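Local coordinates for protein FI20010p1 (Drosophila melanogaster, PDB 7CFB) that probably works, through its extended Tudor domain, in assembling the piRNA amplification complex that contributes to gene silencing in the fly, at residues A[96-101]-A[143-148]; A[172-177]-A[219-224]; A[29-34]-A[156-161]. One frame throughout, in Å; residues are numbered along the deposited sequence.

The three contacts sample both halves of an extended Tudor domain. Interaction 1 pairs two strands of the antiparallel sheet within the Tudor part, while interactions 2 and 3 both reach the mixed five-strand sheet, interaction 2 through helix 215-228. Along the chain, interaction 1 is nested inside the long loop that interaction 3 closes, and interaction 2 opens only afterwards. Centres lie about 20 Å apart for interactions 1 and 3 and for 2 and 3, and about 23 Å for 1 and 2. Helix 30-36 touches Gly96 with Ile33 and the mixed sheet with Arg31 and Tyr34, bridging the Tudor and OB-like parts, consistent with the two halves forming one unit.

Interaction 1 (A[96-101]-A[143-148]); sequences GDIFAV and FKLPDD
Ala100 and Phe143 form a hydrogen-bonded pair between antiparallel strands, their CA atoms 5.0 Å apart. Ala100 N donates to Phe143 O at 2.9 Å. Phe143 N answers with a bond to Ala100 O whose N-H...O angle is 168°, although the donor stands above the plane of that carbonyl. This is the tight part of the contact. On the face that the two residues share, their CB atoms are 4.3 Å apart, and the methyl of Ala100 is met from another direction by Leu145, whose CD2 lies 3.9 Å from Ala100 CB. Leu145 works as a fork: its other branch, CD1, settles 3.7 Å from Phe99 O and also reaches CG2 of Ile98, the two side chains running obliquely past each other. Phe99 touches with its base, CB being 3.4 Å from Phe143 O. Its CG stands between the backbone N and the carbonyl carbon (chi1 65°), and the ring leads off with Phe143 O at its edge.

Beyond Phe143, where the first strand runs back to Ile98, the contact is looser and water replaces direct pairing. A single molecule donates to Ile98 O and accepts from Leu145 N, the latter at 2.9 Å. The chain then swings off through Pro146, the N-cap of helix 147-150, to the exposed Asp147 and Asp148, which form salt bridges with Arg151 and Arg75.

In the Tudor sheet, strand 99-103 lies between strands 142-144 and 108-117. Phe99 packs on Ile112 and Ile142, and Phe143 on Ile109 and Leu86, while the backbone of Lys144 bonds to Gln87 of strand 87-89, the neighbour on the other side of strand 142-144.

Interaction 2 (A[172-177]-A[219-224]); sequences FVNTYI and AMLNEI
A type II beta turn from Phe172 to Thr175 presents Asn174 to Leu221 and Ile224 of helix 215-228. Asn174 takes the third position of the turn, where its left-handed backbone (phi 68°, psi 30°) is one that asparagine adopts readily, and its CB is directed toward the helix. The two sides of this residue are used differently. Its backbone O rests on Leu221, 3.4 Å from CD1, with CB of the leucine only a little farther off. Its side chain crosses Ile224 at about a right angle, putting OD1 3.4 Å from Ile224 CG2, the methyl that stands anti to the isoleucine's own backbone N (chi1 -62° for CG1). The amide is held from its other end, where ND2 bonds to OD1 of Asp225, one helix residue further on, and this probably fixes which way the carboxamide is turned.

The turn leads into strand 176-184 of the mixed sheet, whose strand order matches the OB-fold of the SN-like half of extended Tudor domains; the backbones of Asn174 and Thr175 bond to Leu54 of strand 49-57. At the start of strand 176-184, Tyr176 lies across Leu221, its CE2 3.7 Å from CD1, with the methyl oblique to the ring. CD1 of Leu221 is thus wedged between the carbonyl of Asn174 and the tyrosine. Val53 of strand 49-57 touches both Leu221 and Tyr176, while Ile224 is also packed against Leu80 of helix 74-80 and Phe130.

Interaction 3 (A[29-34]-A[156-161]); sequences TRRDIY and AIRCDL. With SO4 (sulfate ion), chain C.
The CD-NE end of Arg158 passes over one face of the Arg31 guanidinium, with CD 3.0 Å from Arg31 NH1 and NE over the centre of the group. The side chains cross at about a right angle and the guanidinium planes are 34° apart; Arg31 NE lies over the Arg158 group, offset toward the rim. The third flat group, the ring of Tyr34, has Ala156 O at its edge and Arg158 CB oblique to it. Together they dock helix 30-36 on strand 157-161 of the OB-like mixed sheet, the axes of the short segments 11.2 Å apart and inclined at 120°.

Two like charges this close would repel, but NH2 of Arg158 has a salt bridge to Asp61, which probably offsets the cost. Arg31 arrives by bending at chi2 and chi3, whereas Arg158 is extended from CG to NE. An alanine at Arg31 would probably leave Arg158 CD and this face of its guanidinium without their packing partner, although Asp61 would still hold the far end.

At the start of the helix, Thr29 caps it, OG1 accepting from Asp32 N. A sulfate, probably from the crystallisation liquor, takes a bond from Thr29 OG1 to its O4 (2.8 Å) and one from Arg31 N to its O2.

Tyr34 reaches the strand with its hydroxyl, which bonds to Ser187 O and accepts from Arg158 N at 2.8 Å, with an N-H...O angle of 164°.

Interaction 1 (A[96-101]-A[143-148])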
ATOM      1  N   GLY A  96      -3.588   2.987 -13.635  1.00 31.44           N
ATOM      2  CA  GLY A  96      -3.282   1.572 -13.409  1.00 32.60           C
ATOM      3  C   GLY A  96      -1.800   1.274 -13.458  1.00 32.73           C
ATOM      4  O   GLY A  96      -1.424   0.215 -13.037  1.00 37.12           O
ATOM      5  N   ASP A  97      -0.995   2.209 -13.934  1.00 33.69           N
ATOM      6  CA  ASP A  97       0.467   2.001 -14.004  1.00 35.99           C
ATOM      7  C   ASP A  97       1.070   2.242 -12.620  1.00 32.97           C
ATOM      8  O   ASP A  97       0.581   3.074 -11.917  1.00 28.56           O
ATOM      9  CB  ASP A  97       1.093   2.725 -15.191  1.00 39.47           C
ATOM     10  CG  ASP A  97       0.862   2.024 -16.523  1.00 53.26           C
ATOM     11  OD1 ASP A  97       0.237   0.984 -16.535  1.00 54.07           O
ATOM     12  OD2 ASP A  97       1.300   2.529 -17.531  1.00 56.86           O
ATOM     13  N   ILE A  98       2.135   1.538 -12.289  1.00 29.57           N
ATOM     14  CA  ILE A  98       2.758   1.666 -10.949  1.00 30.66           C
ATOM     15  C   ILE A  98       3.959   2.621 -10.953  1.00 33.19           C
ATOM     16  O   ILE A  98       4.751   2.562 -11.855  1.00 28.40           O
ATOM     17  CB  ILE A  98       3.087   0.274 -10.414  1.00 26.38           C
ATOM     18  CG1 ILE A  98       1.823  -0.575 -10.317  1.00 29.11           C
ATOM     19  CG2 ILE A  98       3.810   0.351  -9.097  1.00 24.97           C
ATOM     20  CD1 ILE A  98       2.120  -2.017 -10.264  1.00 30.14           C
ATOM     21  N   PHE A  99       4.035   3.474  -9.942  1.00 25.88           N
ATOM     22  CA  PHE A  99       5.117   4.462  -9.748  1.00 24.65           C
ATOM     23  C   PHE A  99       5.336   4.688  -8.256  1.00 31.78           C
ATOM     24  O   PHE A  99       4.822   3.929  -7.462  1.00 26.47           O
ATOM     25  CB  PHE A  99       4.902   5.711 -10.591  1.00 30.95           C
ATOM     26  CG  PHE A  99       3.696   6.539 -10.251  1.00 32.03           C
ATOM     27  CD1 PHE A  99       2.440   6.195 -10.709  1.00 24.12           C
ATOM     28  CD2 PHE A  99       3.829   7.681  -9.494  1.00 28.27           C
ATOM     29  CE1 PHE A  99       1.351   6.977 -10.413  1.00 21.52           C
ATOM     30  CE2 PHE A  99       2.730   8.458  -9.192  1.00 30.01           C
ATOM     31  CZ  PHE A  99       1.497   8.103  -9.657  1.00 26.90           C
ATOM     32  N   ALA A 100       6.128   5.689  -7.909  1.00 25.05           N
ATOM     33  CA  ALA A 100       6.420   5.961  -6.494  1.00 22.45           C
ATOM     34  C   ALA A 100       6.059   7.398  -6.127  1.00 32.33           C
ATOM     35  O   ALA A 100       6.099   8.256  -6.974  1.00 26.87           O
ATOM     36  CB  ALA A 100       7.858   5.648  -6.215  1.00 27.99           C
ATOM     37  N   VAL A 101       5.656   7.581  -4.884  1.00 25.59           N
ATOM     38  CA  VAL A 101       5.302   8.908  -4.349  1.00 25.38           C
ATOM     39  C   VAL A 101       6.095   9.133  -3.067  1.00 25.48           C
ATOM     40  O   VAL A 101       6.293   8.225  -2.324  1.00 23.55           O
ATOM     41  CB  VAL A 101       3.789   9.091  -4.177  1.00 29.31           C
ATOM     42  CG1 VAL A 101       3.175   8.072  -3.249  1.00 24.00           C
ATOM     43  CG2 VAL A 101       3.423  10.499  -3.774  1.00 22.31           C
ATOM     44  N   PHE A 143       8.098   9.690  -8.560  1.00 34.60           N
ATOM     45  CA  PHE A 143       9.250   9.083  -9.253  1.00 33.12           C
ATOM     46  C   PHE A 143       8.859   7.827 -10.016  1.00 35.43           C
ATOM     47  O   PHE A 143       7.853   7.223  -9.725  1.00 29.68           O
ATOM     48  CB  PHE A 143      10.271   8.602  -8.238  1.00 22.95           C
ATOM     49  CG  PHE A 143      10.630   9.606  -7.184  1.00 36.76           C
ATOM     50  CD1 PHE A 143      11.551  10.594  -7.444  1.00 31.94           C
ATOM     51  CD2 PHE A 143      10.035   9.563  -5.943  1.00 33.99           C
ATOM     52  CE1 PHE A 143      11.881  11.507  -6.465  1.00 37.05           C
ATOM     53  CE2 PHE A 143      10.361  10.479  -4.968  1.00 43.30           C
ATOM     54  CZ  PHE A 143      11.301  11.437  -5.231  1.00 39.12           C
ATOM     55  N   LYS A 144       9.689   7.518 -11.002  1.00 33.55           N
ATOM     56  CA  LYS A 144       9.631   6.308 -11.836  1.00 31.72           C
ATOM     57  C   LYS A 144      10.362   5.189 -11.100  1.00 33.16           C
ATOM     58  O   LYS A 144      11.363   5.432 -10.493  1.00 31.14           O
ATOM     59  CB  LYS A 144      10.312   6.564 -13.174  1.00 36.37           C
ATOM     60  CG  LYS A 144      10.179   5.428 -14.170  1.00 47.04           C
ATOM     61  CD  LYS A 144      11.407   5.250 -15.004  1.00 52.49           C
ATOM     62  CE  LYS A 144      11.180   5.644 -16.436  1.00 55.85           C
ATOM     63  NZ  LYS A 144      10.546   4.535 -17.184  1.00 72.82           N
ATOM     64  N   LEU A 145       9.790   4.011 -11.087  1.00 30.47           N
ATOM     65  CA  LEU A 145      10.485   2.906 -10.424  1.00 32.80           C
ATOM     66  C   LEU A 145      11.277   2.157 -11.481  1.00 37.18           C
ATOM     67  O   LEU A 145      10.863   2.131 -12.592  1.00 33.13           O
ATOM     68  CB  LEU A 145       9.461   1.948  -9.839  1.00 29.84           C
ATOM     69  CG  LEU A 145       8.704   2.429  -8.619  1.00 31.26           C
ATOM     70  CD1 LEU A 145       7.471   1.584  -8.452  1.00 27.59           C
ATOM     71  CD2 LEU A 145       9.570   2.346  -7.396  1.00 26.14           C
ATOM     72  N   PRO A 146      12.407   1.531 -11.137  1.00 29.49           N
ATOM     73  CA  PRO A 146      13.085   0.655 -12.058  1.00 36.77           C
ATOM     74  C   PRO A 146      12.126  -0.523 -12.300  1.00 39.46           C
ATOM     75  O   PRO A 146      11.510  -1.003 -11.398  1.00 32.96           O
ATOM     76  CB  PRO A 146      14.368   0.249 -11.340  1.00 31.14           C
ATOM     77  CG  PRO A 146      14.104   0.564  -9.915  1.00 44.01           C
ATOM     78  CD  PRO A 146      13.140   1.720  -9.915  1.00 34.16           C
ATOM     79  N   ASP A 147      12.196  -1.080 -13.491  1.00 33.32           N
ATOM     80  CA  ASP A 147      11.243  -2.100 -13.970  1.00 31.60           C
ATOM     81  C   ASP A 147      11.107  -3.287 -13.018  1.00 37.10           C
ATOM     82  O   ASP A 147      10.000  -3.723 -12.838  1.00 31.78           O
ATOM     83  CB  ASP A 147      11.641  -2.542 -15.366  1.00 35.41           C
ATOM     84  CG  ASP A 147      10.559  -3.318 -16.067  1.00 41.93           C
ATOM     85  OD1 ASP A 147       9.736  -2.708 -16.714  1.00 40.14           O
ATOM     86  OD2 ASP A 147      10.589  -4.513 -15.956  1.00 41.56           O
ATOM     87  N   ASP A 148      12.177  -3.755 -12.404  1.00 31.48           N
ATOM     88  CA  ASP A 148      12.034  -4.891 -11.477  1.00 33.78           C
ATOM     89  C   ASP A 148      11.132  -4.503 -10.303  1.00 39.24           C
ATOM     90  O   ASP A 148      10.332  -5.314  -9.921  1.00 40.56           O
ATOM     91  CB  ASP A 148      13.395  -5.454 -11.071  1.00 29.51           C
ATOM     92  CG  ASP A 148      14.206  -4.563 -10.158  1.00 40.86           C
ATOM     93  OD1 ASP A 148      14.531  -3.477 -10.574  1.00 41.45           O
ATOM     94  OD2 ASP A 148      14.410  -4.934  -9.039  1.00 37.36           O
TER
HETATM   95  O   HOH W   1       7.321   3.753 -12.571  1.00 27.97           O

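Interaction 2 (A[172-177]-A[219-224])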
ATOM      1  N   PHE A 172      -2.882  -2.284  16.257  1.00 48.51           N
ATOM      2  CA  PHE A 172      -1.808  -3.233  15.869  1.00 40.40           C
ATOM      3  C   PHE A 172      -1.362  -3.057  14.416  1.00 39.40           C
ATOM      4  O   PHE A 172      -0.645  -3.900  13.920  1.00 34.91           O
ATOM      5  CB  PHE A 172      -2.212  -4.662  16.209  1.00 38.45           C
ATOM      6  CG  PHE A 172      -2.153  -4.896  17.683  1.00 64.59           C
ATOM      7  CD1 PHE A 172      -0.975  -4.679  18.371  1.00 66.92           C
ATOM      8  CD2 PHE A 172      -3.288  -5.205  18.400  1.00 65.06           C
ATOM      9  CE1 PHE A 172      -0.907  -4.854  19.739  1.00 73.64           C
ATOM     10  CE2 PHE A 172      -3.216  -5.365  19.771  1.00 75.59           C
ATOM     11  CZ  PHE A 172      -2.032  -5.193  20.435  1.00 74.00           C
ATOM     12  N   VAL A 173      -1.776  -1.980  13.753  1.00 36.48           N
ATOM     13  CA  VAL A 173      -1.318  -1.700  12.362  1.00 35.19           C
ATOM     14  C   VAL A 173       0.197  -1.454  12.389  1.00 34.56           C
ATOM     15  O   VAL A 173       0.687  -0.868  13.341  1.00 36.05           O
ATOM     16  CB  VAL A 173      -2.112  -0.548  11.721  1.00 34.78           C
ATOM     17  CG1 VAL A 173      -1.517  -0.036  10.428  1.00 37.38           C
ATOM     18  CG2 VAL A 173      -3.543  -0.933  11.459  1.00 35.40           C
ATOM     19  N   ASN A 174       0.898  -1.940  11.373  1.00 33.30           N
ATOM     20  CA  ASN A 174       2.367  -1.848  11.217  1.00 30.77           C
ATOM     21  C   ASN A 174       3.061  -2.705  12.270  1.00 35.09           C
ATOM     22  O   ASN A 174       4.113  -2.346  12.670  1.00 29.51           O
ATOM     23  CB  ASN A 174       2.903  -0.420  11.093  1.00 33.89           C
ATOM     24  CG  ASN A 174       2.474   0.267   9.824  1.00 43.24           C
ATOM     25  OD1 ASN A 174       2.654  -0.268   8.747  1.00 34.03           O
ATOM     26  ND2 ASN A 174       1.913   1.451   9.946  1.00 36.71           N
ATOM     27  N   THR A 175       2.426  -3.783  12.701  1.00 31.12           N
ATOM     28  CA  THR A 175       3.066  -4.776  13.586  1.00 30.92           C
ATOM     29  C   THR A 175       2.884  -6.160  12.964  1.00 36.51           C
ATOM     30  O   THR A 175       1.995  -6.318  12.146  1.00 39.06           O
ATOM     31  CB  THR A 175       2.526  -4.754  15.018  1.00 29.66           C
ATOM     32  OG1 THR A 175       1.198  -5.243  15.013  1.00 32.96           O
ATOM     33  CG2 THR A 175       2.578  -3.388  15.657  1.00 37.14           C
ATOM     34  N   TYR A 176       3.749  -7.098  13.315  1.00 28.75           N
ATOM     35  CA  TYR A 176       3.609  -8.485  12.834  1.00 39.82           C
ATOM     36  C   TYR A 176       2.548  -9.203  13.664  1.00 35.56           C
ATOM     37  O   TYR A 176       2.563  -9.094  14.861  1.00 38.53           O
ATOM     38  CB  TYR A 176       4.935  -9.239  12.869  1.00 33.74           C
ATOM     39  CG  TYR A 176       5.907  -8.857  11.795  1.00 40.81           C
ATOM     40  CD1 TYR A 176       5.900  -9.491  10.574  1.00 37.13           C
ATOM     41  CD2 TYR A 176       6.835  -7.866  12.003  1.00 38.86           C
ATOM     42  CE1 TYR A 176       6.784  -9.134   9.581  1.00 43.78           C
ATOM     43  CE2 TYR A 176       7.730  -7.503  11.026  1.00 35.19           C
ATOM     44  CZ  TYR A 176       7.709  -8.143   9.815  1.00 40.61           C
ATOM     45  OH  TYR A 176       8.589  -7.780   8.858  1.00 41.26           O
ATOM     46  N   ILE A 177       1.651  -9.906  12.996  1.00 33.90           N
ATOM     47  CA  ILE A 177       0.594 -10.709  13.660  1.00 28.71           C
ATOM     48  C   ILE A 177       0.590 -12.117  13.077  1.00 33.69           C
ATOM     49  O   ILE A 177       1.268 -12.352  12.094  1.00 28.58           O
ATOM     50  CB  ILE A 177      -0.797 -10.070  13.517  1.00 33.74           C
ATOM     51  CG1 ILE A 177      -1.286 -10.006  12.076  1.00 29.36           C
ATOM     52  CG2 ILE A 177      -0.855  -8.723  14.187  1.00 39.59           C
ATOM     53  CD1 ILE A 177      -2.742  -9.688  11.959  1.00 28.76           C
ATOM     54  N   ALA A 219      12.704  -1.981  11.850  1.00 36.92           N
ATOM     55  CA  ALA A 219      13.092  -0.576  11.650  1.00 49.36           C
ATOM     56  C   ALA A 219      12.257   0.013  10.515  1.00 48.57           C
ATOM     57  O   ALA A 219      11.798   1.130  10.635  1.00 47.76           O
ATOM     58  CB  ALA A 219      14.556  -0.497  11.350  1.00 37.23           C
ATOM     59  N   MET A 220      12.067  -0.744   9.451  1.00 42.55           N
ATOM     60  CA  MET A 220      11.252  -0.231   8.338  1.00 42.81           C
ATOM     61  C   MET A 220       9.814   0.008   8.809  1.00 38.84           C
ATOM     62  O   MET A 220       9.249   0.991   8.431  1.00 35.41           O
ATOM     63  CB  MET A 220      11.246  -1.223   7.189  1.00 42.30           C
ATOM     64  CG  MET A 220      10.556  -0.664   6.026  1.00 37.97           C
ATOM     65  SD  MET A 220      10.260  -1.897   4.851  1.00 51.22           S
ATOM     66  CE  MET A 220       9.091  -2.961   5.671  1.00 28.26           C
ATOM     67  N   LEU A 221       9.272  -0.881   9.626  1.00 36.90           N
ATOM     68  CA  LEU A 221       7.882  -0.713  10.095  1.00 40.18           C
ATOM     69  C   LEU A 221       7.740   0.560  10.935  1.00 41.36           C
ATOM     70  O   LEU A 221       6.713   1.183  10.838  1.00 39.62           O
ATOM     71  CB  LEU A 221       7.421  -1.983  10.798  1.00 41.81           C
ATOM     72  CG  LEU A 221       7.063  -3.141   9.876  1.00 40.91           C
ATOM     73  CD1 LEU A 221       6.191  -4.125  10.609  1.00 37.57           C
ATOM     74  CD2 LEU A 221       6.368  -2.640   8.632  1.00 36.72           C
ATOM     75  N   ASN A 222       8.740   0.900  11.739  1.00 40.80           N
ATOM     76  CA  ASN A 222       8.711   2.170  12.499  1.00 49.13           C
ATOM     77  C   ASN A 222       8.680   3.339  11.514  1.00 42.90           C
ATOM     78  O   ASN A 222       7.939   4.245  11.739  1.00 51.32           O
ATOM     79  CB  ASN A 222       9.901   2.278  13.444  1.00 54.17           C
ATOM     80  CG  ASN A 222       9.808   1.313  14.606  1.00 60.15           C
ATOM     81  OD1 ASN A 222       8.720   0.887  14.972  1.00 64.03           O
ATOM     82  ND2 ASN A 222      10.938   0.971  15.194  1.00 53.39           N
ATOM     83  N   GLU A 223       9.459   3.287  10.447  1.00 40.94           N
ATOM     84  CA  GLU A 223       9.482   4.371   9.436  1.00 43.08           C
ATOM     85  C   GLU A 223       8.106   4.459   8.758  1.00 46.94           C
ATOM     86  O   GLU A 223       7.663   5.557   8.456  1.00 44.10           O
ATOM     87  CB  GLU A 223      10.632   4.148   8.456  1.00 39.16           C
ATOM     88  CG  GLU A 223      11.772   5.146   8.590  1.00 52.43           C
ATOM     89  CD  GLU A 223      12.679   5.285   7.375  1.00 57.49           C
ATOM     90  OE1 GLU A 223      12.594   6.290   6.661  1.00 54.63           O
ATOM     91  OE2 GLU A 223      13.467   4.390   7.149  1.00 56.41           O
ATOM     92  N   ILE A 224       7.491   3.316   8.478  1.00 42.15           N
ATOM     93  CA  ILE A 224       6.152   3.319   7.835  1.00 41.74           C
ATOM     94  C   ILE A 224       5.126   3.910   8.796  1.00 45.05           C
ATOM     95  O   ILE A 224       4.352   4.739   8.377  1.00 39.27           O
ATOM     96  CB  ILE A 224       5.738   1.920   7.335  1.00 40.51           C
ATOM     97  CG1 ILE A 224       6.694   1.409   6.261  1.00 35.23           C
ATOM     98  CG2 ILE A 224       4.312   1.953   6.831  1.00 35.43           C
ATOM     99  CD1 ILE A 224       6.347   0.069   5.700  1.00 32.23           C
TER

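Interaction 3 (A[29-34]-A[156-161])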
ATOM      1  N   THR A  29     -12.579   1.726 -10.428  1.00 22.42           N
ATOM      2  CA  THR A  29     -13.038   1.911  -9.034  1.00 29.39           C
ATOM      3  C   THR A  29     -12.000   1.346  -8.057  1.00 26.72           C
ATOM      4  O   THR A  29     -11.085   0.700  -8.494  1.00 28.81           O
ATOM      5  CB  THR A  29     -14.365   1.191  -8.780  1.00 32.14           C
ATOM      6  OG1 THR A  29     -14.187  -0.205  -8.966  1.00 29.42           O
ATOM      7  CG2 THR A  29     -15.496   1.682  -9.648  1.00 31.91           C
ATOM      8  N   ARG A  30     -12.197   1.602  -6.777  1.00 25.73           N
ATOM      9  CA  ARG A  30     -11.279   1.118  -5.737  1.00 31.37           C
ATOM     10  C   ARG A  30     -11.258  -0.413  -5.745  1.00 35.00           C
ATOM     11  O   ARG A  30     -10.191  -0.953  -5.655  1.00 33.14           O
ATOM     12  CB  ARG A  30     -11.655   1.781  -4.424  1.00 27.87           C
ATOM     13  CG  ARG A  30     -11.474   3.284  -4.464  1.00 28.54           C
ATOM     14  CD  ARG A  30     -11.664   3.915  -3.128  1.00 27.72           C
ATOM     15  NE  ARG A  30     -11.236   5.289  -3.105  1.00 26.30           N
ATOM     16  CZ  ARG A  30     -11.305   6.048  -2.040  1.00 30.23           C
ATOM     17  NH1 ARG A  30     -11.829   5.574  -0.934  1.00 31.43           N
ATOM     18  NH2 ARG A  30     -10.888   7.286  -2.082  1.00 28.54           N
ATOM     19  N   ARG A  31     -12.408  -1.059  -5.891  1.00 30.79           N
ATOM     20  CA  ARG A  31     -12.447  -2.538  -5.949  1.00 28.38           C
ATOM     21  C   ARG A  31     -11.730  -3.031  -7.203  1.00 33.32           C
ATOM     22  O   ARG A  31     -10.957  -3.937  -7.082  1.00 34.49           O
ATOM     23  CB  ARG A  31     -13.882  -3.059  -5.886  1.00 40.10           C
ATOM     24  CG  ARG A  31     -14.561  -2.916  -4.533  1.00 54.47           C
ATOM     25  CD  ARG A  31     -13.769  -3.284  -3.282  1.00 66.21           C
ATOM     26  NE  ARG A  31     -13.166  -4.609  -3.317  1.00 75.50           N
ATOM     27  CZ  ARG A  31     -11.883  -4.897  -3.108  1.00 70.80           C
ATOM     28  NH1 ARG A  31     -11.490  -6.147  -3.204  1.00 55.53           N
ATOM     29  NH2 ARG A  31     -11.003  -3.959  -2.800  1.00 57.52           N
ATOM     30  N   ASP A  32     -11.963  -2.395  -8.343  1.00 27.42           N
ATOM     31  CA  ASP A  32     -11.358  -2.842  -9.612  1.00 25.96           C
ATOM     32  C   ASP A  32      -9.841  -2.699  -9.589  1.00 32.11           C
ATOM     33  O   ASP A  32      -9.223  -3.649  -9.927  1.00 28.57           O
ATOM     34  CB  ASP A  32     -11.951  -2.127 -10.821  1.00 38.60           C
ATOM     35  CG  ASP A  32     -13.376  -2.525 -11.157  1.00 55.00           C
ATOM     36  OD1 ASP A  32     -13.832  -3.516 -10.629  1.00 56.11           O
ATOM     37  OD2 ASP A  32     -14.007  -1.812 -11.919  1.00 58.79           O
ATOM     38  N   ILE A  33      -9.296  -1.588  -9.095  1.00 26.99           N
ATOM     39  CA  ILE A  33      -7.819  -1.359  -9.120  1.00 27.20           C
ATOM     40  C   ILE A  33      -7.123  -2.437  -8.293  1.00 24.34           C
ATOM     41  O   ILE A  33      -6.149  -2.942  -8.741  1.00 26.11           O
ATOM     42  CB  ILE A  33      -7.415   0.078  -8.739  1.00 28.21           C
ATOM     43  CG1 ILE A  33      -5.922   0.334  -8.946  1.00 31.29           C
ATOM     44  CG2 ILE A  33      -7.819   0.420  -7.330  1.00 26.32           C
ATOM     45  CD1 ILE A  33      -5.443   0.085 -10.317  1.00 24.91           C
ATOM     46  N   TYR A  34      -7.704  -2.818  -7.171  1.00 22.55           N
ATOM     47  CA  TYR A  34      -7.166  -3.906  -6.333  1.00 32.48           C
ATOM     48  C   TYR A  34      -7.116  -5.201  -7.140  1.00 36.32           C
ATOM     49  O   TYR A  34      -6.150  -5.890  -7.029  1.00 33.18           O
ATOM     50  CB  TYR A  34      -8.079  -4.151  -5.141  1.00 28.46           C
ATOM     51  CG  TYR A  34      -7.640  -5.325  -4.326  1.00 31.71           C
ATOM     52  CD1 TYR A  34      -6.570  -5.209  -3.477  1.00 27.27           C
ATOM     53  CD2 TYR A  34      -8.235  -6.556  -4.462  1.00 27.54           C
ATOM     54  CE1 TYR A  34      -6.116  -6.271  -2.736  1.00 31.28           C
ATOM     55  CE2 TYR A  34      -7.810  -7.622  -3.710  1.00 28.66           C
ATOM     56  CZ  TYR A  34      -6.754  -7.485  -2.837  1.00 36.84           C
ATOM     57  OH  TYR A  34      -6.316  -8.536  -2.111  1.00 29.78           O
ATOM     58  N   ALA A 156      -0.004  -5.491  -0.149  1.00 24.10           N
ATOM     59  CA  ALA A 156      -1.250  -5.472   0.640  1.00 26.01           C
ATOM     60  C   ALA A 156      -2.326  -6.403   0.087  1.00 25.08           C
ATOM     61  O   ALA A 156      -2.835  -6.150  -0.966  1.00 29.30           O
ATOM     62  CB  ALA A 156      -1.730  -4.066   0.810  1.00 21.59           C
ATOM     63  N   ILE A 157      -2.678  -7.403   0.878  1.00 29.17           N
ATOM     64  CA  ILE A 157      -3.720  -8.395   0.499  1.00 28.05           C
ATOM     65  C   ILE A 157      -4.990  -8.129   1.312  1.00 25.92           C
ATOM     66  O   ILE A 157      -4.918  -8.108   2.510  1.00 29.65           O
ATOM     67  CB  ILE A 157      -3.227  -9.838   0.676  1.00 26.59           C
ATOM     68  CG1 ILE A 157      -1.896 -10.094  -0.018  1.00 22.73           C
ATOM     69  CG2 ILE A 157      -4.292 -10.796   0.211  1.00 24.17           C
ATOM     70  CD1 ILE A 157      -1.937  -9.863  -1.483  1.00 30.20           C
ATOM     71  N   ARG A 158      -6.109  -7.959   0.630  1.00 29.73           N
ATOM     72  CA  ARG A 158      -7.407  -7.687   1.287  1.00 30.12           C
ATOM     73  C   ARG A 158      -7.767  -8.893   2.142  1.00 30.84           C
ATOM     74  O   ARG A 158      -7.585  -9.997   1.708  1.00 27.07           O
ATOM     75  CB  ARG A 158      -8.461  -7.358   0.233  1.00 37.41           C
ATOM     76  CG  ARG A 158      -9.747  -6.767   0.775  1.00 39.45           C
ATOM     77  CD  ARG A 158     -10.609  -6.124  -0.290  1.00 45.57           C
ATOM     78  NE  ARG A 158     -11.933  -5.990   0.281  1.00 56.19           N
ATOM     79  CZ  ARG A 158     -12.488  -4.869   0.705  1.00 63.84           C
ATOM     80  NH1 ARG A 158     -13.696  -4.900   1.226  1.00 65.55           N
ATOM     81  NH2 ARG A 158     -11.850  -3.721   0.615  1.00 52.61           N
ATOM     82  N   CYS A 159      -8.229  -8.625   3.341  1.00 27.68           N
ATOM     83  CA  CYS A 159      -8.514  -9.678   4.317  1.00 25.34           C
ATOM     84  C   CYS A 159      -9.733  -9.340   5.173  1.00 37.77           C
ATOM     85  O   CYS A 159      -9.740  -8.307   5.802  1.00 33.02           O
ATOM     86  CB  CYS A 159      -7.298  -9.770   5.221  1.00 31.98           C
ATOM     87  SG  CYS A 159      -7.306 -11.169   6.349  1.00 41.70           S
ATOM     88  N   ASP A 160     -10.678 -10.261   5.231  1.00 37.54           N
ATOM     89  CA  ASP A 160     -11.843 -10.134   6.126  1.00 32.67           C
ATOM     90  C   ASP A 160     -11.404 -10.781   7.433  1.00 25.94           C
ATOM     91  O   ASP A 160     -11.201 -11.969   7.447  1.00 29.07           O
ATOM     92  CB  ASP A 160     -13.074 -10.760   5.473  1.00 38.78           C
ATOM     93  CG  ASP A 160     -14.284 -10.891   6.383  1.00 56.26           C
ATOM     94  OD1 ASP A 160     -14.201 -10.474   7.532  1.00 53.25           O
ATOM     95  OD2 ASP A 160     -15.284 -11.420   5.924  1.00 57.21           O
ATOM     96  N   LEU A 161     -11.183  -9.990   8.469  1.00 30.73           N
ATOM     97  CA  LEU A 161     -10.750 -10.548   9.768  1.00 33.57           C
ATOM     98  C   LEU A 161     -12.002 -10.920  10.554  1.00 42.41           C
ATOM     99  O   LEU A 161     -12.856 -10.085  10.672  1.00 48.16           O
ATOM    100  CB  LEU A 161      -9.903  -9.537  10.535  1.00 35.75           C
ATOM    101  CG  LEU A 161      -8.469  -9.343  10.058  1.00 33.44           C
ATOM    102  CD1 LEU A 161      -7.818  -8.198  10.769  1.00 36.88           C
ATOM    103  CD2 LEU A 161      -7.634 -10.585  10.201  1.00 35.27           C
TER
HETATM  104  S   SO4 C 601     -16.653  -0.254  -6.176  1.00 40.29           S
HETATM  105  O1  SO4 C 601     -17.254  -1.270  -5.316  1.00 40.04           O
HETATM  106  O2  SO4 C 601     -15.361   0.155  -5.628  1.00 36.94           O
HETATM  107  O3  SO4 C 601     -17.542   0.901  -6.242  1.00 35.71           O
HETATM  108  O4  SO4 C 601     -16.468  -0.804  -7.517  1.00 34.82           O